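Local coordinates for cellulosome anchoring protein cohesin region (Clostridium thermocellum, PDB 4DH2) that serves as a type I cohesin domain of a cellulosome anchoring protein, binding a dockerin module, and may also bind carbohydrate, at residues S48-Y54 and T135-F141; D56-I60 and R116-I121. One frame throughout, in Å; residues are numbered along the deposited sequence.

Contact 1. Residues S48-Y54 and T135-F141; sequences SFNLSLY and TFGESNF
Strands 48-54 and 135-141 run antiparallel, their N-to-C directions 149° apart and their axes approaching to 4.3 Å. N50 and N140 form a hydrogen-bonded pair, with N50 N to N140 O and N140 N to N50 O both 2.8 Å. At the other end Y54 pairs with T135 (Y54 N to T135 O 2.8 Å, T135 N to Y54 O 3.0 Å). Between them the register slips by one residue at a beta bulge: S52 faces both G137 and E138, donating S52 N to E138 O (3.0 Å) and accepting G137 N at S52 O (2.9 Å). G137 (phi/psi -107/-139) leaves no room for a CB, which would fall against Y54 CE2 and S52 CB. Such pairing is the framework of the cohesin jelly-roll sandwich; the two faces of this strand pair do different work. F49, L51, L53, F136, S139 and F141 face the core. F49 (chi1 p) lays CB 3.5 Å from the F141 ring centroid, a CH-pi contact over the face; the two rings, 20° from parallel, are slid so far (centroids 5.2 Å) that they barely overlap, and F38 meets the F49 ring edge-to-face. L51 CD1 rests 3.8 Å from F136 CD1. On the opposite surface, a water joins N50 OD1 (2.8 Å) to N140 ND2 (2.9 Å), while N50 ND2 bonds to F91 O and to L64 O of the dockerin chain. I18 of the dockerin packs on S48, N50 and N140. E138 (chi1 and chi2 p) curls back so that OE1 lies 2.8 Å from S52 OG, whose proton E88 can also accept.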
ATOM      1  N   SER A  48      -1.696  10.240  -1.684  1.00 16.33           N
ATOM      2  CA  SER A  48      -1.221   9.105  -0.925  1.00 14.09           C
ATOM      3  C   SER A  48      -2.091   7.877  -1.196  1.00 13.41           C
ATOM      4  O   SER A  48      -3.302   8.006  -1.432  1.00 15.34           O
ATOM      5  CB  SER A  48      -1.267   9.407   0.560  1.00 15.44           C
ATOM      6  OG  SER A  48      -0.870   8.282   1.341  1.00 18.36           O
ATOM      7  N   PHE A  49      -1.475   6.708  -1.123  1.00 16.30           N
ATOM      8  CA  PHE A  49      -2.258   5.477  -1.148  1.00 17.60           C
ATOM      9  C   PHE A  49      -1.591   4.408  -0.354  1.00 16.89           C
ATOM     10  O   PHE A  49      -0.372   4.424  -0.150  1.00 15.55           O
ATOM     11  CB  PHE A  49      -2.549   5.001  -2.580  1.00 16.21           C
ATOM     12  CG  PHE A  49      -1.339   4.450  -3.335  1.00 17.96           C
ATOM     13  CD1 PHE A  49      -0.879   3.161  -3.123  1.00 18.40           C
ATOM     14  CD2 PHE A  49      -0.696   5.233  -4.276  1.00 17.58           C
ATOM     15  CE1 PHE A  49       0.188   2.674  -3.846  1.00 19.11           C
ATOM     16  CE2 PHE A  49       0.366   4.765  -4.987  1.00 14.30           C
ATOM     17  CZ  PHE A  49       0.819   3.476  -4.773  1.00 16.56           C
ATOM     18  N   ASN A  50      -2.403   3.464   0.112  1.00 14.60           N
ATOM     19  CA  ASN A  50      -1.938   2.347   0.912  1.00 16.12           C
ATOM     20  C   ASN A  50      -2.789   1.190   0.415  1.00 15.68           C
ATOM     21  O   ASN A  50      -4.036   1.272   0.432  1.00 16.18           O
ATOM     22  CB  ASN A  50      -2.176   2.739   2.367  1.00 15.04           C
ATOM     23  CG  ASN A  50      -1.730   1.718   3.410  1.00 17.47           C
ATOM     24  OD1 ASN A  50      -2.324   1.705   4.482  1.00 19.55           O
ATOM     25  ND2 ASN A  50      -0.695   0.912   3.150  1.00 17.21           N
ATOM     26  N   LEU A  51      -2.115   0.143  -0.070  1.00 17.83           N
ATOM     27  CA  LEU A  51      -2.775  -0.954  -0.787  1.00 20.84           C
ATOM     28  C   LEU A  51      -2.083  -2.261  -0.376  1.00 17.93           C
ATOM     29  O   LEU A  51      -0.850  -2.267  -0.248  1.00 19.17           O
ATOM     30  CB  LEU A  51      -2.592  -0.699  -2.297  1.00 25.16           C
ATOM     31  CG  LEU A  51      -3.072  -1.704  -3.328  1.00 33.23           C
ATOM     32  CD1 LEU A  51      -4.513  -1.963  -3.109  1.00 42.11           C
ATOM     33  CD2 LEU A  51      -2.862  -1.083  -4.679  1.00 42.52           C
ATOM     34  N   SER A  52      -2.855  -3.332  -0.165  1.00 20.12           N
ATOM     35  CA  SER A  52      -2.309  -4.683   0.113  1.00 21.32           C
ATOM     36  C   SER A  52      -2.707  -5.652  -0.988  1.00 14.76           C
ATOM     37  O   SER A  52      -3.870  -5.613  -1.491  1.00 17.30           O
ATOM     38  CB  SER A  52      -2.907  -5.261   1.418  1.00 23.39           C
ATOM     39  OG  SER A  52      -2.442  -4.548   2.541  1.00 41.91           O
ATOM     40  N   LEU A  53      -1.782  -6.552  -1.298  1.00 20.65           N
ATOM     41  CA  LEU A  53      -2.038  -7.695  -2.177  1.00 19.25           C
ATOM     42  C   LEU A  53      -1.688  -8.966  -1.448  1.00 22.67           C
ATOM     43  O   LEU A  53      -0.796  -8.975  -0.589  1.00 20.61           O
ATOM     44  CB  LEU A  53      -1.115  -7.618  -3.398  1.00 19.33           C
ATOM     45  CG  LEU A  53      -1.247  -6.473  -4.377  1.00 41.36           C
ATOM     46  CD1 LEU A  53      -0.236  -6.695  -5.497  1.00 44.41           C
ATOM     47  CD2 LEU A  53      -2.637  -6.394  -4.927  1.00 45.84           C
ATOM     48  N   TYR A  54      -2.348 -10.064  -1.815  1.00 21.86           N
ATOM     49  CA  TYR A  54      -1.996 -11.355  -1.268  1.00 20.12           C
ATOM     50  C   TYR A  54      -1.635 -12.281  -2.409  1.00 17.43           C
ATOM     51  O   TYR A  54      -2.180 -12.150  -3.507  1.00 20.30           O
ATOM     52  CB  TYR A  54      -3.169 -11.965  -0.560  1.00 22.90           C
ATOM     53  CG  TYR A  54      -3.569 -11.204   0.657  1.00 23.65           C
ATOM     54  CD1 TYR A  54      -2.938 -11.431   1.863  1.00 27.18           C
ATOM     55  CD2 TYR A  54      -4.547 -10.226   0.583  1.00 27.64           C
ATOM     56  CE1 TYR A  54      -3.302 -10.737   2.995  1.00 34.88           C
ATOM     57  CE2 TYR A  54      -4.928  -9.535   1.712  1.00 32.81           C
ATOM     58  CZ  TYR A  54      -4.290  -9.795   2.908  1.00 27.93           C
ATOM     59  OH  TYR A  54      -4.655  -9.103   4.044  1.00 40.36           O
ATOM     60  N   THR A 135      -4.701 -11.466  -5.003  1.00 21.78           N
ATOM     61  CA  THR A 135      -5.898 -10.821  -4.506  1.00 20.28           C
ATOM     62  C   THR A 135      -5.549  -9.537  -3.781  1.00 26.41           C
ATOM     63  O   THR A 135      -4.379  -9.211  -3.603  1.00 21.37           O
ATOM     64  CB  THR A 135      -6.647 -11.701  -3.540  1.00 19.69           C
ATOM     65  OG1 THR A 135      -5.813 -12.006  -2.425  1.00 25.34           O
ATOM     66  CG2 THR A 135      -7.024 -13.017  -4.213  1.00 24.32           C
ATOM     67  N   PHE A 136      -6.573  -8.824  -3.340  1.00 24.76           N
ATOM     68  CA  PHE A 136      -6.348  -7.562  -2.641  1.00 27.43           C
ATOM     69  C   PHE A 136      -6.852  -7.594  -1.248  1.00 32.99           C
ATOM     70  O   PHE A 136      -7.813  -8.293  -0.949  1.00 30.18           O
ATOM     71  CB  PHE A 136      -7.113  -6.459  -3.314  1.00 27.38           C
ATOM     72  CG  PHE A 136      -6.577  -6.089  -4.610  1.00 25.63           C
ATOM     73  CD1 PHE A 136      -5.489  -5.263  -4.707  1.00 25.08           C
ATOM     74  CD2 PHE A 136      -7.156  -6.564  -5.768  1.00 31.19           C
ATOM     75  CE1 PHE A 136      -4.977  -4.926  -5.917  1.00 31.09           C
ATOM     76  CE2 PHE A 136      -6.630  -6.225  -6.978  1.00 25.46           C
ATOM     77  CZ  PHE A 136      -5.565  -5.408  -7.061  1.00 28.58           C
ATOM     78  N   GLY A 137      -6.233  -6.781  -0.405  1.00 28.72           N
ATOM     79  CA  GLY A 137      -6.811  -6.448   0.875  1.00 39.50           C
ATOM     80  C   GLY A 137      -7.331  -5.017   0.896  1.00 27.50           C
ATOM     81  O   GLY A 137      -7.922  -4.482  -0.063  1.00 30.60           O
ATOM     82  N   GLU A 138      -7.070  -4.390   2.013  1.00 30.34           N
ATOM     83  CA  GLU A 138      -7.377  -2.971   2.184  1.00 37.55           C
ATOM     84  C   GLU A 138      -6.697  -2.083   1.117  1.00 23.53           C
ATOM     85  O   GLU A 138      -5.620  -2.352   0.599  1.00 23.12           O
ATOM     86  CB  GLU A 138      -6.996  -2.505   3.595  1.00 57.13           C
ATOM     87  CG  GLU A 138      -5.516  -2.644   3.929  1.00 71.52           C
ATOM     88  CD  GLU A 138      -4.661  -1.620   3.211  1.00 73.15           C
ATOM     89  OE1 GLU A 138      -3.532  -1.982   2.812  1.00 63.81           O
ATOM     90  OE2 GLU A 138      -5.119  -0.459   3.051  1.00 72.22           O
ATOM     91  N   SER A 139      -7.397  -1.023   0.779  1.00 19.43           N
ATOM     92  CA  SER A 139      -6.996  -0.128  -0.251  1.00 17.68           C
ATOM     93  C   SER A 139      -7.567   1.218   0.150  1.00 18.12           C
ATOM     94  O   SER A 139      -8.779   1.365   0.316  1.00 20.43           O
ATOM     95  CB  SER A 139      -7.609  -0.575  -1.573  1.00 23.24           C
ATOM     96  OG  SER A 139      -7.515   0.418  -2.554  1.00 43.53           O
ATOM     97  N   ASN A 140      -6.686   2.198   0.272  1.00 15.69           N
ATOM     98  CA  ASN A 140      -7.065   3.543   0.671  1.00 15.40           C
ATOM     99  C   ASN A 140      -6.272   4.541  -0.175  1.00 17.72           C
ATOM    100  O   ASN A 140      -5.042   4.436  -0.244  1.00 15.05           O
ATOM    101  CB  ASN A 140      -6.700   3.794   2.126  1.00 21.51           C
ATOM    102  CG  ASN A 140      -7.633   3.126   3.090  1.00 37.37           C
ATOM    103  OD1 ASN A 140      -8.860   3.289   3.009  1.00 52.49           O
ATOM    104  ND2 ASN A 140      -7.065   2.382   4.036  1.00 38.94           N
ATOM    105  N   PHE A 141      -6.967   5.477  -0.826  1.00 13.68           N
ATOM    106  CA  PHE A 141      -6.318   6.506  -1.645  1.00 15.18           C
ATOM    107  C   PHE A 141      -6.918   7.853  -1.277  1.00 20.16           C
ATOM    108  O   PHE A 141      -8.103   7.940  -0.974  1.00 15.63           O
ATOM    109  CB  PHE A 141      -6.616   6.316  -3.134  1.00 12.22           C
ATOM    110  CG  PHE A 141      -5.971   5.120  -3.774  1.00 13.90           C
ATOM    111  CD1 PHE A 141      -5.051   5.272  -4.791  1.00 18.98           C
ATOM    112  CD2 PHE A 141      -6.331   3.845  -3.399  1.00 16.97           C
ATOM    113  CE1 PHE A 141      -4.472   4.197  -5.381  1.00 18.22           C
ATOM    114  CE2 PHE A 141      -5.765   2.753  -4.022  1.00 17.42           C
ATOM    115  CZ  PHE A 141      -4.835   2.923  -4.992  1.00 14.74           C
TER
HETATM  116  O   HOH W   1      -4.486   3.317   5.073  1.00 22.09           O

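Contact 2. Residues D56-I60 and R116-I121; sequences DSKAI and RIKPDI
The start of an edge strand illustrates how a loop can be pinned before regular pairing begins: residues 56-60 lead into strand 60-67, while residues 116-121 leave strand 108-117 through a type I beta turn from K118 to I121. D56 opens the loop as an Asx turn, OD1 accepting K58 N at 2.9 Å; D56 O then takes both A59 N (3.0 Å) and I60 N (2.8 Å), folding the backbone tightly. Across the contact, I60 and I117 form an antiparallel non-hydrogen-bonded pair (CA to CA 5.0 Å), and the next bond is nearly straight, K118 N to A59 O at 2.9 Å and 171°. The K118 side chain, chi1 m and then t throughout, extends along the loop until NZ reaches S57 O at 2.8 Å. I121 (chi1 t, chi2 p) brings CD1 to 3.7 Å from A59 CB. A water bridges K58 O (2.8 Å) and, weakly, D120 OD1 (3.3 Å). I60 and I117 both pack on V158 of strand 149-161, R116 makes a salt bridge with E61 as strand 60-67 continues, and strand 129-142 touches D56 and A59 at S132, and I121 at K130.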
ATOM      1  N   ASP A  56      -0.315 -16.676  -3.095  1.00 23.41           N
ATOM      2  CA  ASP A  56      -0.268 -18.010  -2.526  1.00 20.88           C
ATOM      3  C   ASP A  56       1.186 -18.426  -2.428  1.00 24.42           C
ATOM      4  O   ASP A  56       1.862 -18.649  -3.440  1.00 26.94           O
ATOM      5  CB  ASP A  56      -1.050 -18.983  -3.398  1.00 30.27           C
ATOM      6  CG  ASP A  56      -1.011 -20.397  -2.858  1.00 32.02           C
ATOM      7  OD1 ASP A  56      -0.420 -20.593  -1.768  1.00 26.58           O
ATOM      8  OD2 ASP A  56      -1.538 -21.312  -3.530  1.00 35.09           O
ATOM      9  N   SER A  57       1.686 -18.494  -1.203  1.00 24.52           N
ATOM     10  CA  SER A  57       3.089 -18.784  -0.981  1.00 23.48           C
ATOM     11  C   SER A  57       3.416 -20.218  -1.373  1.00 24.21           C
ATOM     12  O   SER A  57       4.594 -20.577  -1.481  1.00 32.50           O
ATOM     13  CB  SER A  57       3.481 -18.522   0.480  1.00 37.97           C
ATOM     14  OG  SER A  57       2.856 -19.460   1.338  1.00 37.70           O
ATOM     15  N   LYS A  58       2.408 -21.035  -1.627  1.00 28.56           N
ATOM     16  CA  LYS A  58       2.717 -22.400  -2.064  1.00 33.63           C
ATOM     17  C   LYS A  58       3.184 -22.405  -3.513  1.00 37.10           C
ATOM     18  O   LYS A  58       3.919 -23.303  -3.938  1.00 37.81           O
ATOM     19  CB  LYS A  58       1.532 -23.336  -1.867  1.00 39.38           C
ATOM     20  CG  LYS A  58       1.393 -23.814  -0.433  1.00 48.42           C
ATOM     21  CD  LYS A  58       0.119 -24.615  -0.239  1.00 61.21           C
ATOM     22  CE  LYS A  58      -0.227 -24.758   1.233  1.00 73.94           C
ATOM     23  NZ  LYS A  58       0.930 -25.241   2.039  1.00 80.05           N
ATOM     24  N   ALA A  59       2.779 -21.390  -4.263  1.00 31.58           N
ATOM     25  CA  ALA A  59       3.111 -21.304  -5.674  1.00 33.93           C
ATOM     26  C   ALA A  59       4.065 -20.171  -5.987  1.00 39.91           C
ATOM     27  O   ALA A  59       4.797 -20.236  -6.968  1.00 29.38           O
ATOM     28  CB  ALA A  59       1.855 -21.146  -6.487  1.00 30.20           C
ATOM     29  N   ILE A  60       4.048 -19.120  -5.172  1.00 25.04           N
ATOM     30  CA  ILE A  60       4.774 -17.919  -5.499  1.00 27.77           C
ATOM     31  C   ILE A  60       5.674 -17.468  -4.373  1.00 26.62           C
ATOM     32  O   ILE A  60       5.285 -17.464  -3.204  1.00 29.00           O
ATOM     33  CB  ILE A  60       3.790 -16.781  -5.785  1.00 31.67           C
ATOM     34  CG1 ILE A  60       3.065 -17.038  -7.103  1.00 42.30           C
ATOM     35  CG2 ILE A  60       4.523 -15.447  -5.847  1.00 35.47           C
ATOM     36  CD1 ILE A  60       2.234 -15.837  -7.566  1.00 51.23           C
ATOM     37  N   ARG A 116       9.156 -15.666  -8.112  1.00 21.83           N
ATOM     38  CA  ARG A 116       9.564 -16.971  -8.628  1.00 24.60           C
ATOM     39  C   ARG A 116       8.400 -17.892  -8.516  1.00 31.30           C
ATOM     40  O   ARG A 116       7.786 -17.975  -7.466  1.00 28.13           O
ATOM     41  CB  ARG A 116      10.710 -17.557  -7.813  1.00 27.42           C
ATOM     42  CG  ARG A 116      11.047 -18.995  -8.229  1.00 45.04           C
ATOM     43  CD  ARG A 116      11.996 -19.665  -7.262  1.00 62.15           C
ATOM     44  NE  ARG A 116      13.378 -19.259  -7.496  1.00 66.82           N
ATOM     45  CZ  ARG A 116      14.218 -18.852  -6.553  1.00 69.47           C
ATOM     46  NH1 ARG A 116      13.840 -18.788  -5.285  1.00 73.58           N
ATOM     47  NH2 ARG A 116      15.449 -18.504  -6.884  1.00 65.86           N
ATOM     48  N   ILE A 117       8.084 -18.582  -9.599  1.00 29.32           N
ATOM     49  CA  ILE A 117       7.050 -19.595  -9.560  1.00 25.84           C
ATOM     50  C   ILE A 117       7.658 -20.917  -9.116  1.00 33.70           C
ATOM     51  O   ILE A 117       8.608 -21.415  -9.735  1.00 26.84           O
ATOM     52  CB  ILE A 117       6.385 -19.745 -10.934  1.00 26.41           C
ATOM     53  CG1 ILE A 117       5.891 -18.381 -11.419  1.00 34.61           C
ATOM     54  CG2 ILE A 117       5.261 -20.800 -10.865  1.00 29.97           C
ATOM     55  CD1 ILE A 117       5.320 -18.400 -12.803  1.00 51.29           C
ATOM     56  N   LYS A 118       7.135 -21.500  -8.045  1.00 27.75           N
ATOM     57  CA  LYS A 118       7.817 -22.652  -7.457  1.00 31.08           C
ATOM     58  C   LYS A 118       7.832 -23.834  -8.416  1.00 39.13           C
ATOM     59  O   LYS A 118       6.820 -24.180  -8.996  1.00 34.35           O
ATOM     60  CB  LYS A 118       7.230 -23.008  -6.090  1.00 36.03           C
ATOM     61  CG  LYS A 118       7.426 -21.874  -5.086  1.00 42.06           C
ATOM     62  CD  LYS A 118       7.267 -22.315  -3.646  1.00 46.78           C
ATOM     63  CE  LYS A 118       7.457 -21.129  -2.718  1.00 50.84           C
ATOM     64  NZ  LYS A 118       7.259 -21.486  -1.290  1.00 49.82           N
ATOM     65  N   PRO A 119       9.010 -24.437  -8.611  1.00 36.43           N
ATOM     66  CA  PRO A 119       9.127 -25.466  -9.647  1.00 35.53           C
ATOM     67  C   PRO A 119       8.353 -26.729  -9.305  1.00 31.38           C
ATOM     68  O   PRO A 119       8.110 -27.523 -10.201  1.00 42.56           O
ATOM     69  CB  PRO A 119      10.638 -25.756  -9.698  1.00 45.06           C
ATOM     70  CG  PRO A 119      11.170 -25.333  -8.360  1.00 40.01           C
ATOM     71  CD  PRO A 119      10.289 -24.174  -7.926  1.00 38.91           C
ATOM     72  N   ASP A 120       7.949 -26.883  -8.042  1.00 38.69           N
ATOM     73  CA  ASP A 120       7.320 -28.116  -7.569  1.00 55.63           C
ATOM     74  C   ASP A 120       5.818 -27.984  -7.410  1.00 57.03           C
ATOM     75  O   ASP A 120       5.201 -28.742  -6.656  1.00 49.41           O
ATOM     76  CB  ASP A 120       7.912 -28.519  -6.216  1.00 66.06           C
ATOM     77  CG  ASP A 120       7.522 -27.559  -5.101  1.00 77.00           C
ATOM     78  OD1 ASP A 120       7.333 -26.351  -5.376  1.00 78.57           O
ATOM     79  OD2 ASP A 120       7.401 -28.016  -3.946  1.00 77.93           O
ATOM     80  N   ILE A 121       5.222 -27.039  -8.125  1.00 54.05           N
ATOM     81  CA  ILE A 121       3.803 -26.763  -7.952  1.00 52.85           C
ATOM     82  C   ILE A 121       2.925 -27.902  -8.504  1.00 45.40           C
ATOM     83  O   ILE A 121       1.799 -28.092  -8.062  1.00 44.16           O
ATOM     84  CB  ILE A 121       3.410 -25.397  -8.587  1.00 49.31           C
ATOM     85  CG1 ILE A 121       2.042 -24.947  -8.092  1.00 50.04           C
ATOM     86  CG2 ILE A 121       3.393 -25.484 -10.093  1.00 48.93           C
ATOM     87  CD1 ILE A 121       1.961 -24.799  -6.584  1.00 57.91           C
TER
HETATM   88  O   HOH W   2       5.420 -25.334  -2.836  1.00 55.54           O

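The two contacts lie about 23 Å apart, centre to centre, and join different regions of one cohesin sandwich. Contact 1 is buried, about 8 Å from the chain centre, and its polar surface meets the dockerin; contact 2 lies about 18 Å out, and the dockerin touches neither of its segments. The chain links them twice. Strand 48-54 passes through Y55 into the loop of residues 56-59, which leads into the outermost strand 60-67, while strand 108-117 is followed by strand 129-142, which supplies segment 135-141. Through K130 and S132 this strand, half of contact 1, also neighbours contact 2, although the two contacts touch nowhere except where their segments adjoin in sequence.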